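Local coordinates for protein V-type ATP synthase alpha chain (Nanoarchaeum equitans Kin4-M, PDB 5BN3) that forms the A subunit of a V-type rotary complex and holds adenosine-5'-diphosphate at a P-loop in its nucleotide-binding domain, at residues Glu343-Pro346 and Ala347-Arg351; Val379-Gly383 and Gly384-Glu388. All blocks are in the same frame, centred on the assembly; numbering follows the deposited sequence.

Both contacts lie in the nucleotide-binding domain, in turns that each lead into a helix: 349-357 after contact 1 and 389-395 after contact 2. Their centres are 15 Å apart and their nearest atoms about 4 Å apart, so they do not touch. Helix 389-395 connects them: Glu388 of contact 2 stands at its N-cap, while Tyr345 and Leu349 of contact 1 pack on Val390 and Asn393. Contact 2 is near the nucleotide pocket, with the side chain of Pro381 about 8 Å from the bound ADP and Phe386 against Pro222, at the end of the strand before the P-loop. Both contacts also reach the neighbouring NEQ263 chain.

Contact 1: Glu343-Pro346 and Ala347-Arg351; sequences EGYP and AYLLR
Pro346 sets its CB over one face of the Tyr348 ring, 3.6 Å from the ring centroid and 17° off the normal, which is the geometry of a CH-pi contact. The approach is offset toward the hydroxyl-bearing rim: Pro346 CB is 3.4 Å from Tyr348 CZ, and Pro346 CG follows at 3.8 Å from Tyr348 CE1. Tyr348 can fold back over the proline because its CG sits between the backbone N and the carbonyl carbon (chi1 46°). One residue further along, Leu349 reaches back to Tyr345: with its CG anti to the backbone N, its CD2 lies 4.0 Å from Tyr345 CB and meets the ring base obliquely.

The backbone holding these two pairs is a type I beta turn from Pro346 to Leu349. It is closed by Leu349 N donating to Pro346 O at 3.2 Å, a bond bent to 144°. Tyr348 occupies the N-cap of helix 349-357, so the turn doubles as the entry to that helix, and the CH-pi pair is formed just ahead of its first residue.

Outside this shell, the Tyr348 hydroxyl is hydrogen-bonded to Glu338, which fixes the far end of the ring whose face Pro346 covers. Helix 322-335 backs the contact through Ser333, which touches both Pro346 and Tyr348, and through Arg330, which makes a cation-pi contact with Tyr345 and a hydrogen bond to Glu343 O. On the side of the NEQ263 chain, Arg351 lays one face of its guanidinium on Tyr348 CB, 3.6 Å above the plane, while its NH1 forms a salt bridge with Glu237 of that chain.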
ATOM      1  N   GLU A 343      10.255   4.084   3.721  1.00 34.60           N
ATOM      2  CA  GLU A 343      10.749   2.733   3.430  1.00 36.81           C
ATOM      3  C   GLU A 343      11.725   2.212   4.476  1.00 46.76           C
ATOM      4  O   GLU A 343      12.542   1.335   4.190  1.00 51.99           O
ATOM      5  CB  GLU A 343      11.367   2.659   2.037  1.00 40.23           C
ATOM      6  N   GLY A 344      11.636   2.743   5.690  1.00 45.08           N
ATOM      7  CA  GLY A 344      12.474   2.265   6.773  1.00 47.36           C
ATOM      8  C   GLY A 344      13.839   2.923   6.822  1.00 56.24           C
ATOM      9  O   GLY A 344      14.569   2.779   7.807  1.00 45.74           O
ATOM     10  N   TYR A 345      14.192   3.643   5.762  1.00 41.91           N
ATOM     11  CA  TYR A 345      15.460   4.358   5.729  1.00 32.65           C
ATOM     12  C   TYR A 345      15.424   5.513   6.718  1.00 41.35           C
ATOM     13  O   TYR A 345      14.355   6.059   6.994  1.00 35.65           O
ATOM     14  CB  TYR A 345      15.749   4.871   4.316  1.00 39.33           C
ATOM     15  CG  TYR A 345      15.979   3.766   3.312  1.00 37.61           C
ATOM     16  CD1 TYR A 345      17.152   3.027   3.325  1.00 37.03           C
ATOM     17  CD2 TYR A 345      15.029   3.469   2.347  1.00 44.87           C
ATOM     18  CE1 TYR A 345      17.370   2.016   2.412  1.00 36.92           C
ATOM     19  CE2 TYR A 345      15.239   2.460   1.428  1.00 42.50           C
ATOM     20  CZ  TYR A 345      16.409   1.739   1.466  1.00 44.74           C
ATOM     21  OH  TYR A 345      16.623   0.735   0.555  1.00 44.73           O
ATOM     22  N   PRO A 346      16.590   5.878   7.270  1.00 39.62           N
ATOM     23  CA  PRO A 346      16.644   7.046   8.157  1.00 41.46           C
ATOM     24  C   PRO A 346      16.272   8.316   7.399  1.00 47.04           C
ATOM     25  O   PRO A 346      16.434   8.374   6.179  1.00 30.50           O
ATOM     26  CB  PRO A 346      18.115   7.092   8.590  1.00 44.51           C
ATOM     27  CG  PRO A 346      18.854   6.302   7.557  1.00 45.52           C
ATOM     28  CD  PRO A 346      17.905   5.231   7.122  1.00 36.02           C
ATOM     29  N   ALA A 347      15.775   9.320   8.112  1.00 33.96           N
ATOM     30  CA  ALA A 347      15.338  10.557   7.477  1.00 35.54           C
ATOM     31  C   ALA A 347      16.490  11.353   6.868  1.00 38.27           C
ATOM     32  O   ALA A 347      16.268  12.240   6.041  1.00 35.39           O
ATOM     33  CB  ALA A 347      14.563  11.408   8.470  1.00 40.66           C
ATOM     34  N   TYR A 348      17.716  11.036   7.278  1.00 34.02           N
ATOM     35  CA  TYR A 348      18.893  11.742   6.780  1.00 33.96           C
ATOM     36  C   TYR A 348      19.548  11.049   5.582  1.00 29.07           C
ATOM     37  O   TYR A 348      20.703  11.326   5.260  1.00 30.82           O
ATOM     38  CB  TYR A 348      19.913  11.958   7.908  1.00 40.91           C
ATOM     39  CG  TYR A 348      20.186  10.737   8.761  1.00 45.30           C
ATOM     40  CD1 TYR A 348      21.113   9.782   8.368  1.00 41.33           C
ATOM     41  CD2 TYR A 348      19.536  10.554   9.974  1.00 45.52           C
ATOM     42  CE1 TYR A 348      21.372   8.674   9.147  1.00 45.97           C
ATOM     43  CE2 TYR A 348      19.791   9.449  10.761  1.00 53.85           C
ATOM     44  CZ  TYR A 348      20.710   8.514  10.341  1.00 49.79           C
ATOM     45  OH  TYR A 348      20.971   7.407  11.116  1.00 47.98           O
ATOM     46  N   LEU A 349      18.808  10.165   4.918  1.00 32.00           N
ATOM     47  CA  LEU A 349      19.335   9.435   3.763  1.00 31.71           C
ATOM     48  C   LEU A 349      19.847  10.368   2.666  1.00 25.33           C
ATOM     49  O   LEU A 349      20.947  10.178   2.152  1.00 30.55           O
ATOM     50  CB  LEU A 349      18.274   8.491   3.188  1.00 31.40           C
ATOM     51  CG  LEU A 349      18.683   7.728   1.923  1.00 33.05           C
ATOM     52  CD1 LEU A 349      19.878   6.830   2.200  1.00 37.13           C
ATOM     53  CD2 LEU A 349      17.523   6.915   1.366  1.00 32.78           C
ATOM     54  N   LEU A 350      19.048  11.374   2.317  1.00 29.71           N
ATOM     55  CA  LEU A 350      19.419  12.315   1.260  1.00 28.91           C
ATOM     56  C   LEU A 350      20.708  13.068   1.585  1.00 41.68           C
ATOM     57  O   LEU A 350      21.570  13.239   0.724  1.00 30.16           O
ATOM     58  CB  LEU A 350      18.280  13.306   1.003  1.00 28.34           C
ATOM     59  CG  LEU A 350      18.571  14.405  -0.024  1.00 36.72           C
ATOM     60  CD1 LEU A 350      18.774  13.812  -1.406  1.00 36.04           C
ATOM     61  CD2 LEU A 350      17.460  15.441  -0.047  1.00 32.65           C
ATOM     62  N   ARG A 351      20.836  13.505   2.835  1.00 32.74           N
ATOM     63  CA  ARG A 351      22.019  14.235   3.283  1.00 30.18           C
ATOM     64  C   ARG A 351      23.266  13.360   3.203  1.00 24.66           C
ATOM     65  O   ARG A 351      24.337  13.826   2.804  1.00 38.36           O
ATOM     66  CB  ARG A 351      21.811  14.735   4.719  1.00 37.11           C
ATOM     67  CG  ARG A 351      22.885  15.688   5.229  1.00 47.58           C
ATOM     68  CD  ARG A 351      22.650  16.038   6.693  1.00 53.72           C
ATOM     69  NE  ARG A 351      22.913  14.902   7.574  1.00 60.65           N
ATOM     70  CZ  ARG A 351      22.359  14.742   8.771  1.00 55.77           C
ATOM     71  NH1 ARG A 351      21.504  15.641   9.232  1.00 72.89           N
ATOM     72  NH2 ARG A 351      22.654  13.676   9.502  1.00 64.41           N
TER

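Contact 2: Val379-Gly383 and Gly384-Glu388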
ATOM      1  N   VAL A 379      22.410   1.805  -8.645  1.00 28.73           N
ATOM      2  CA  VAL A 379      21.353   1.702  -7.644  1.00 28.72           C
ATOM      3  C   VAL A 379      20.567   0.419  -7.876  1.00 31.12           C
ATOM      4  O   VAL A 379      20.307   0.050  -9.021  1.00 29.88           O
ATOM      5  CB  VAL A 379      20.392   2.910  -7.702  1.00 35.55           C
ATOM      6  CG1 VAL A 379      19.459   2.904  -6.498  1.00 31.26           C
ATOM      7  CG2 VAL A 379      21.166   4.209  -7.743  1.00 31.85           C
ATOM      8  N   SER A 380      20.193  -0.260  -6.796  1.00 27.63           N
ATOM      9  CA  SER A 380      19.498  -1.538  -6.898  1.00 34.35           C
ATOM     10  C   SER A 380      18.106  -1.481  -6.279  1.00 39.26           C
ATOM     11  O   SER A 380      17.885  -2.033  -5.201  1.00 35.75           O
ATOM     12  CB  SER A 380      20.309  -2.638  -6.215  1.00 33.39           C
ATOM     13  OG  SER A 380      21.650  -2.646  -6.661  1.00 34.41           O
ATOM     14  N   PRO A 381      17.155  -0.831  -6.967  1.00 32.67           N
ATOM     15  CA  PRO A 381      15.798  -0.663  -6.431  1.00 40.02           C
ATOM     16  C   PRO A 381      15.079  -1.994  -6.242  1.00 38.29           C
ATOM     17  O   PRO A 381      15.097  -2.839  -7.141  1.00 33.83           O
ATOM     18  CB  PRO A 381      15.094   0.162  -7.513  1.00 37.23           C
ATOM     19  CG  PRO A 381      15.841  -0.145  -8.768  1.00 39.95           C
ATOM     20  CD  PRO A 381      17.272  -0.298  -8.337  1.00 36.98           C
ATOM     21  N   PRO A 382      14.455  -2.182  -5.072  1.00 41.11           N
ATOM     22  CA  PRO A 382      13.716  -3.416  -4.790  1.00 43.66           C
ATOM     23  C   PRO A 382      12.605  -3.616  -5.814  1.00 48.97           C
ATOM     24  O   PRO A 382      11.809  -2.698  -6.030  1.00 36.48           O
ATOM     25  CB  PRO A 382      13.111  -3.151  -3.409  1.00 44.44           C
ATOM     26  CG  PRO A 382      14.006  -2.127  -2.789  1.00 62.52           C
ATOM     27  CD  PRO A 382      14.456  -1.256  -3.924  1.00 49.46           C
ATOM     28  N   GLY A 383      12.567  -4.783  -6.451  1.00 43.25           N
ATOM     29  CA  GLY A 383      11.540  -5.090  -7.431  1.00 40.53           C
ATOM     30  C   GLY A 383      11.602  -4.254  -8.698  1.00 47.71           C
ATOM     31  O   GLY A 383      10.670  -4.273  -9.504  1.00 51.37           O
ATOM     32  N   GLY A 384      12.694  -3.519  -8.880  1.00 35.62           N
ATOM     33  CA  GLY A 384      12.841  -2.662 -10.042  1.00 41.35           C
ATOM     34  C   GLY A 384      11.975  -1.414 -10.003  1.00 36.79           C
ATOM     35  O   GLY A 384      11.809  -0.738 -11.021  1.00 49.50           O
ATOM     36  N   ASP A 385      11.427  -1.099  -8.834  1.00 36.65           N
ATOM     37  CA  ASP A 385      10.584   0.089  -8.682  1.00 40.00           C
ATOM     38  C   ASP A 385      11.433   1.339  -8.463  1.00 39.79           C
ATOM     39  O   ASP A 385      11.978   1.537  -7.377  1.00 32.91           O
ATOM     40  CB  ASP A 385       9.625  -0.104  -7.504  1.00 40.12           C
ATOM     41  CG  ASP A 385       8.578   0.996  -7.400  1.00 47.32           C
ATOM     42  OD1 ASP A 385       8.661   2.008  -8.131  1.00 40.95           O
ATOM     43  OD2 ASP A 385       7.662   0.846  -6.564  1.00 59.16           O
ATOM     44  N   PHE A 386      11.518   2.193  -9.483  1.00 31.66           N
ATOM     45  CA  PHE A 386      12.357   3.393  -9.427  1.00 34.94           C
ATOM     46  C   PHE A 386      11.826   4.460  -8.460  1.00 35.72           C
ATOM     47  O   PHE A 386      12.538   5.400  -8.118  1.00 31.99           O
ATOM     48  CB  PHE A 386      12.523   4.013 -10.826  1.00 31.83           C
ATOM     49  CG  PHE A 386      13.463   3.254 -11.741  1.00 37.58           C
ATOM     50  CD1 PHE A 386      13.850   1.951 -11.458  1.00 47.19           C
ATOM     51  CD2 PHE A 386      13.962   3.858 -12.888  1.00 51.63           C
ATOM     52  CE1 PHE A 386      14.711   1.263 -12.304  1.00 40.20           C
ATOM     53  CE2 PHE A 386      14.825   3.178 -13.735  1.00 60.07           C
ATOM     54  CZ  PHE A 386      15.197   1.877 -13.442  1.00 37.26           C
ATOM     55  N   SER A 387      10.578   4.317  -8.019  1.00 28.95           N
ATOM     56  CA  SER A 387       9.954   5.333  -7.167  1.00 29.47           C
ATOM     57  C   SER A 387      10.450   5.297  -5.717  1.00 35.34           C
ATOM     58  O   SER A 387      10.001   6.081  -4.878  1.00 46.90           O
ATOM     59  CB  SER A 387       8.430   5.198  -7.201  1.00 39.69           C
ATOM     60  OG  SER A 387       8.003   4.046  -6.497  1.00 54.64           O
ATOM     61  N   GLU A 388      11.388   4.400  -5.436  1.00 41.18           N
ATOM     62  CA  GLU A 388      11.900   4.199  -4.080  1.00 36.67           C
ATOM     63  C   GLU A 388      12.912   5.290  -3.678  1.00 38.85           C
ATOM     64  O   GLU A 388      13.478   5.957  -4.547  1.00 28.96           O
ATOM     65  CB  GLU A 388      12.490   2.785  -3.968  1.00 31.58           C
ATOM     66  CG  GLU A 388      13.691   2.528  -4.858  1.00 33.10           C
ATOM     67  CD  GLU A 388      14.995   2.827  -4.159  1.00 45.46           C
ATOM     68  OE1 GLU A 388      16.022   2.971  -4.854  1.00 36.94           O
ATOM     69  OE2 GLU A 388      14.997   2.906  -2.909  1.00 36.64           O
TER
HETATM   70  O   HOH W   1      17.723   1.043  -3.633  1.00 36.09           O
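Glu388 folds back on Pro381 through two torsions: its CG lies between the backbone N and the carbonyl carbon (chi1 64°), and the chain bends again at chi2 (92°). The result is a methylene contact, Glu388 CG to Pro381 CB at 3.8 Å, with Pro382 CD crossing the same chain at about a right angle. Phe386, its CG anti to the carbonyl carbon, lies alongside Pro381 and points the same way; Phe386 CD1 comes to 3.9 Å from Pro381 CG, obliquely to the ring.

Successive turns reverse the chain between these residues. Gly384 N donates to Pro381 O at 3.0 Å, and Asp385 N to Pro382 O at 3.3 Å, the latter nearly straight at 169°. The chain passes through both central glycines, Gly383 and Gly384, with positive phi. The type I turn from Asp385 to Glu388 then carries an Asx turn, Ser387 N donating to Asp385 OD1 at 3.0 Å; Ser387 OG gives the same oxygen a second bond of 2.7 Å, from the same face of the carboxylate plane.

Pro381 O also bonds to Tyr297 of the NEQ263 chain, placing the first turn at a subunit interface. Glu388 is the N-cap of helix 389-395, its OE2 accepting from Val390 N. Its OE1 bonds to Thr391 OG1 and to a water at 2.8 Å, which makes only a weak bond to Ser380 O. Glu388 therefore divides its work: its aliphatic stem packs on the prolines, while both carboxylate oxygens serve the helix start.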